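Long-range contact in chloride intracellular channel exc-4 (Caenorhabditis elegans, PDB 2YV9), which may insert into membranes to form chloride channels and is required to regulate lumen size in the growing excretory canal of the worm: residues A[15-27]-A[74-86]. Residues are numbered along the deposited sequence; the frame is centred on the assembly and turned at random. Where two conformers were deposited one is given.
With CA (calcium ion), chain C.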
loop_
_atom_site.group_PDB
_atom_site.type_symbol
_atom_site.label_atom_id
_atom_site.label_comp_id
_atom_site.label_asym_id
_atom_site.label_seq_id
_atom_site.Cartn_x
_atom_site.Cartn_y
_atom_site.Cartn_z
ATOM N N GLN A 15 13.178 -21.794 14.948
ATOM C CA GLN A 15 13.460 -20.380 15.206
ATOM C C GLN A 15 14.659 -19.808 14.421
ATOM O O GLN A 15 14.998 -18.639 14.587
ATOM C CB GLN A 15 13.616 -20.119 16.717
ATOM C CG GLN A 15 12.286 -20.031 17.493
ATOM C CD GLN A 15 11.740 -21.384 17.952
ATOM O OE1 GLN A 15 12.337 -22.433 17.706
ATOM N NE2 GLN A 15 10.597 -21.355 18.631
ATOM N N SER A 16 15.281 -20.615 13.564
ATOM C CA SER A 16 16.325 -20.133 12.651
ATOM C C SER A 16 15.737 -19.259 11.550
ATOM O O SER A 16 16.284 -18.207 11.228
ATOM C CB SER A 16 17.071 -21.306 11.994
ATOM O OG SER A 16 17.888 -20.873 10.913
ATOM N N LYS A 17 14.643 -19.720 10.949
ATOM C CA LYS A 17 14.066 -19.013 9.803
ATOM C C LYS A 17 13.303 -17.789 10.259
ATOM O O LYS A 17 12.770 -17.746 11.380
ATOM C CB LYS A 17 13.142 -19.882 8.959
ATOM C CG LYS A 17 12.158 -20.727 9.705
ATOM C CD LYS A 17 12.571 -22.192 9.687
ATOM C CE LYS A 17 11.367 -23.121 9.657
ATOM N NZ LYS A 17 11.818 -24.546 9.652
ATOM N N PRO A 18 13.271 -16.775 9.391
ATOM C CA PRO A 18 12.617 -15.517 9.761
ATOM C C PRO A 18 11.149 -15.678 10.161
ATOM O O PRO A 18 10.439 -16.527 9.607
ATOM C CB PRO A 18 12.752 -14.667 8.503
ATOM C CG PRO A 18 13.117 -15.606 7.402
ATOM C CD PRO A 18 13.844 -16.733 8.037
ATOM N N LEU A 19 10.718 -14.879 11.141
ATOM C CA LEU A 19 9.344 -14.826 11.582
ATOM C C LEU A 19 8.745 -13.556 11.008
ATOM O O LEU A 19 9.208 -12.453 11.337
ATOM C CB LEU A 19 9.221 -14.784 13.121
ATOM C CG LEU A 19 7.817 -14.486 13.664
ATOM C CD1 LEU A 19 6.834 -15.585 13.160
ATOM C CD2 LEU A 19 7.827 -14.378 15.191
ATOM N N LEU A 20 7.738 -13.722 10.145
ATOM C CA LEU A 20 7.024 -12.605 9.505
ATOM C C LEU A 20 5.592 -12.629 10.013
ATOM O O LEU A 20 4.921 -13.673 9.907
ATOM C CB LEU A 20 7.050 -12.774 7.993
ATOM C CG LEU A 20 8.435 -12.871 7.343
ATOM C CD1 LEU A 20 8.369 -13.220 5.828
ATOM C CD2 LEU A 20 9.239 -11.604 7.616
ATOM N N GLU A 21 5.148 -11.529 10.623
ATOM C CA GLU A 21 3.777 -11.414 11.108
ATOM C C GLU A 21 3.048 -10.509 10.123
ATOM O O GLU A 21 3.573 -9.480 9.725
ATOM C CB GLU A 21 3.739 -10.867 12.541
ATOM C CG GLU A 21 4.671 -11.645 13.479
ATOM C CD GLU A 21 4.842 -10.996 14.840
ATOM O OE1 GLU A 21 3.816 -10.777 15.525
ATOM O OE2 GLU A 21 6.006 -10.742 15.235
ATOM N N LEU A 22 1.886 -10.963 9.669
ATOM C CA LEU A 22 1.032 -10.198 8.782
ATOM C C LEU A 22 -0.234 -9.809 9.510
ATOM O O LEU A 22 -0.924 -10.665 10.064
ATOM C CB LEU A 22 0.674 -11.044 7.573
ATOM C CG LEU A 22 -0.126 -10.277 6.520
ATOM C CD1 LEU A 22 0.736 -9.246 5.802
ATOM C CD2 LEU A 22 -0.658 -11.282 5.528
ATOM N N TYR A 23 -0.527 -8.506 9.494
ATOM C CA TYR A 23 -1.733 -7.964 10.085
ATOM C C TYR A 23 -2.667 -7.724 8.917
ATOM O O TYR A 23 -2.276 -7.102 7.940
ATOM C CB TYR A 23 -1.440 -6.633 10.791
ATOM C CG TYR A 23 -0.686 -6.785 12.091
ATOM C CD1 TYR A 23 -1.338 -6.781 13.307
ATOM C CD2 TYR A 23 0.692 -6.999 12.089
ATOM C CE1 TYR A 23 -0.639 -6.933 14.493
ATOM C CE2 TYR A 23 1.390 -7.136 13.269
ATOM C CZ TYR A 23 0.724 -7.109 14.464
ATOM O OH TYR A 23 1.445 -7.266 15.635
ATOM N N VAL A 24 -3.876 -8.240 9.012
ATOM C CA VAL A 24 -4.876 -8.136 7.964
ATOM C C VAL A 24 -6.123 -7.417 8.499
ATOM O O VAL A 24 -6.475 -7.538 9.656
ATOM C CB VAL A 24 -5.239 -9.509 7.361
ATOM C CG1 VAL A 24 -3.964 -10.174 6.720
ATOM C CG2 VAL A 24 -5.941 -10.436 8.390
ATOM N N LYS A 25 -6.814 -6.718 7.606
ATOM C CA LYS A 25 -8.063 -6.086 7.960
ATOM C C LYS A 25 -9.106 -7.125 8.382
ATOM O O LYS A 25 -9.344 -8.083 7.668
ATOM C CB LYS A 25 -8.594 -5.296 6.760
ATOM C CG LYS A 25 -9.866 -4.532 7.092
ATOM C CD LYS A 25 -10.648 -4.006 5.879
ATOM C CE LYS A 25 -12.047 -3.524 6.349
ATOM N NZ LYS A 25 -12.955 -4.666 6.837
ATOM N N ALA A 26 -9.721 -6.932 9.556
ATOM C CA ALA A 26 -10.745 -7.828 10.059
ATOM C C ALA A 26 -12.098 -7.586 9.380
ATOM O O ALA A 26 -12.406 -6.479 8.915
ATOM C CB ALA A 26 -10.913 -7.629 11.611
ATOM N N SER A 27 -12.948 -8.603 9.455
ATOM C CA SER A 27 -14.335 -8.468 9.079
ATOM C C SER A 27 -14.995 -7.371 9.896
ATOM O O SER A 27 -14.749 -7.280 11.088
ATOM C CB SER A 27 -15.069 -9.757 9.386
ATOM O OG SER A 27 -16.474 -9.544 9.383
ATOM N N PHE A 74 0.374 2.010 14.510
ATOM C CA PHE A 74 0.863 2.148 13.131
ATOM C C PHE A 74 0.620 3.502 12.484
ATOM O O PHE A 74 0.767 3.677 11.266
ATOM C CB PHE A 74 0.301 1.005 12.280
ATOM C CG PHE A 74 0.681 -0.337 12.799
ATOM C CD1 PHE A 74 1.975 -0.825 12.591
ATOM C CD2 PHE A 74 -0.214 -1.095 13.534
ATOM C CE1 PHE A 74 2.354 -2.045 13.093
ATOM C CE2 PHE A 74 0.169 -2.329 14.047
ATOM C CZ PHE A 74 1.456 -2.803 13.812
ATOM N N LEU A 75 0.282 4.489 13.316
ATOM C CA LEU A 75 0.180 5.874 12.881
ATOM C C LEU A 75 -0.552 6.052 11.564
ATOM O O LEU A 75 -0.117 6.817 10.703
ATOM C CB LEU A 75 1.554 6.531 12.805
ATOM C CG LEU A 75 2.330 6.611 14.100
ATOM C CD1 LEU A 75 3.702 7.187 13.861
ATOM C CD2 LEU A 75 1.552 7.524 15.139
ATOM N N GLY A 76 -1.691 5.383 11.428
ATOM C CA GLY A 76 -2.565 5.574 10.264
ATOM C C GLY A 76 -2.324 4.623 9.100
ATOM O O GLY A 76 -3.043 4.640 8.102
ATOM N N ALA A 77 -1.272 3.821 9.184
ATOM C CA ALA A 77 -1.052 2.849 8.128
ATOM C C ALA A 77 -2.163 1.825 8.160
ATOM O O ALA A 77 -2.684 1.516 9.237
ATOM C CB ALA A 77 0.303 2.197 8.317
ATOM N N GLN A 78 -2.498 1.251 6.989
ATOM C CA GLN A 78 -3.575 0.274 6.905
ATOM C C GLN A 78 -3.033 -1.102 6.571
ATOM O O GLN A 78 -1.955 -1.197 5.895
ATOM C CB GLN A 78 -4.536 0.654 5.755
ATOM C CG GLN A 78 -5.250 1.987 5.991
ATOM C CD GLN A 78 -6.040 1.971 7.277
ATOM O OE1 GLN A 78 -5.761 2.731 8.231
ATOM N NE2 GLN A 78 -7.021 1.093 7.342
ATOM N N PRO A 79 -3.779 -2.153 6.974
ATOM C CA PRO A 79 -3.386 -3.463 6.529
ATOM C C PRO A 79 -3.456 -3.513 5.028
ATOM O O PRO A 79 -4.217 -2.766 4.422
ATOM C CB PRO A 79 -4.415 -4.402 7.157
ATOM C CG PRO A 79 -5.022 -3.643 8.259
ATOM C CD PRO A 79 -4.975 -2.231 7.826
ATOM N N PRO A 80 -2.631 -4.381 4.417
ATOM C CA PRO A 80 -1.665 -5.266 5.060
ATOM C C PRO A 80 -0.428 -4.548 5.590
ATOM O O PRO A 80 0.088 -3.584 4.991
ATOM C CB PRO A 80 -1.223 -6.177 3.920
ATOM C CG PRO A 80 -1.407 -5.330 2.694
ATOM C CD PRO A 80 -2.568 -4.473 2.939
ATOM N N ILE A 81 0.035 -5.038 6.742
ATOM C CA ILE A 81 1.252 -4.573 7.377
ATOM C C ILE A 81 2.005 -5.856 7.809
ATOM O O ILE A 81 1.403 -6.774 8.358
ATOM C CB ILE A 81 0.980 -3.705 8.659
ATOM C CG1 ILE A 81 0.422 -2.363 8.234
ATOM C CG2 ILE A 81 2.244 -3.434 9.400
ATOM C CD1 ILE A 81 -0.245 -1.638 9.392
ATOM N N MET A 82 3.317 -5.896 7.593
ATOM C CA MET A 82 4.140 -7.048 7.928
ATOM C C MET A 82 5.239 -6.632 8.881
ATOM O O MET A 82 5.908 -5.567 8.652
ATOM C CB MET A 82 4.708 -7.718 6.676
ATOM C CG MET A 82 5.328 -9.087 6.965
ATOM S SD MET A 82 5.760 -9.943 5.435
ATOM C CE MET A 82 7.118 -9.022 4.781
ATOM N N ILE A 83 5.391 -7.423 9.973
ATOM C CA ILE A 83 6.363 -7.150 11.013
ATOM C C ILE A 83 7.417 -8.221 11.039
ATOM O O ILE A 83 7.082 -9.427 10.940
ATOM C CB ILE A 83 5.747 -7.118 12.442
ATOM C CG1 ILE A 83 4.486 -6.266 12.465
ATOM C CG2 ILE A 83 6.755 -6.545 13.401
ATOM C CD1 ILE A 83 4.700 -4.976 11.985
ATOM N N GLU A 84 8.670 -7.786 11.093
ATOM C CA GLU A 84 9.803 -8.756 11.280
ATOM C C GLU A 84 10.568 -8.296 12.511
ATOM O O GLU A 84 11.579 -7.613 12.453
ATOM C CB GLU A 84 10.683 -8.834 10.055
ATOM C CG GLU A 84 11.676 -10.002 10.052
ATOM C CD GLU A 84 12.274 -10.231 8.663
ATOM O OE1 GLU A 84 11.983 -9.456 7.707
ATOM O OE2 GLU A 84 13.082 -11.174 8.520
ATOM N N GLU A 85 10.034 -8.673 13.651
ATOM C CA GLU A 85 10.482 -8.134 14.928
ATOM C C GLU A 85 11.952 -8.435 15.211
ATOM O O GLU A 85 12.668 -7.585 15.724
ATOM C CB GLU A 85 9.623 -8.682 16.039
ATOM C CG GLU A 85 9.127 -7.624 16.901
ATOM C CD GLU A 85 8.278 -8.155 18.008
ATOM O OE1 GLU A 85 7.659 -9.214 17.861
ATOM O OE2 GLU A 85 8.255 -7.465 19.036
ATOM N N GLU A 86 12.419 -9.618 14.819
ATOM C CA GLU A 86 13.790 -9.988 15.119
ATOM C C GLU A 86 14.798 -9.083 14.393
ATOM O O GLU A 86 15.921 -8.950 14.849
ATOM C CB GLU A 86 14.032 -11.490 14.831
ATOM C CG GLU A 86 13.117 -12.398 15.645
ATOM C CD GLU A 86 13.328 -13.886 15.400
ATOM O OE1 GLU A 86 13.931 -14.277 14.373
ATOM O OE2 GLU A 86 12.858 -14.666 16.253
HETATM CA CA CA C . -0.197 -1.329 3.617
HETATM O O HOH W 1 7.996 -10.645 13.550
HETATM O O HOH W 2 -2.597 -0.669 2.617
#
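Y23 lies across I83, its CE2 edge 3.3 Å from I83 CG1, while F74 turns a ring edge toward the tyrosine face, planes at 58°, in an edge-to-face pair. On the face bearing L20, L22 and M82, L22 CD1 rests near P80 CB, and M82 swings CG away from its own amide nitrogen (chi1 -168°), a bend at chi3 bringing SD to 4.0 Å from L20 CB; helices 38-52 and 94-107 pack there. Between the faces the antiparallel strands 19-25 and 81-84 are joined by paired bonds of E21 with I83 and by Y23 N to I81 O (2.8 Å), the return bond being weak. The P79-P80 peptide is cis, just before strand 81-84, where thioredoxin-fold proteins keep a cis-proline; P80 O, Q78 O and T92 O bind calcium. At the other end E84 runs alongside L20; its OE1 is hydrogen-bonded to the Y91 hydroxyl and OE2 forms a salt bridge with R100. A glutamine in place of E84 would probably leave R100 without its charge mate. In the conformer described, E21 OE2 may feel some tension with E85 OE1, eased by a water between E21 OE2, I83 O and E85 N that accepts from E85 N. R100 is likely to favour ionised E84.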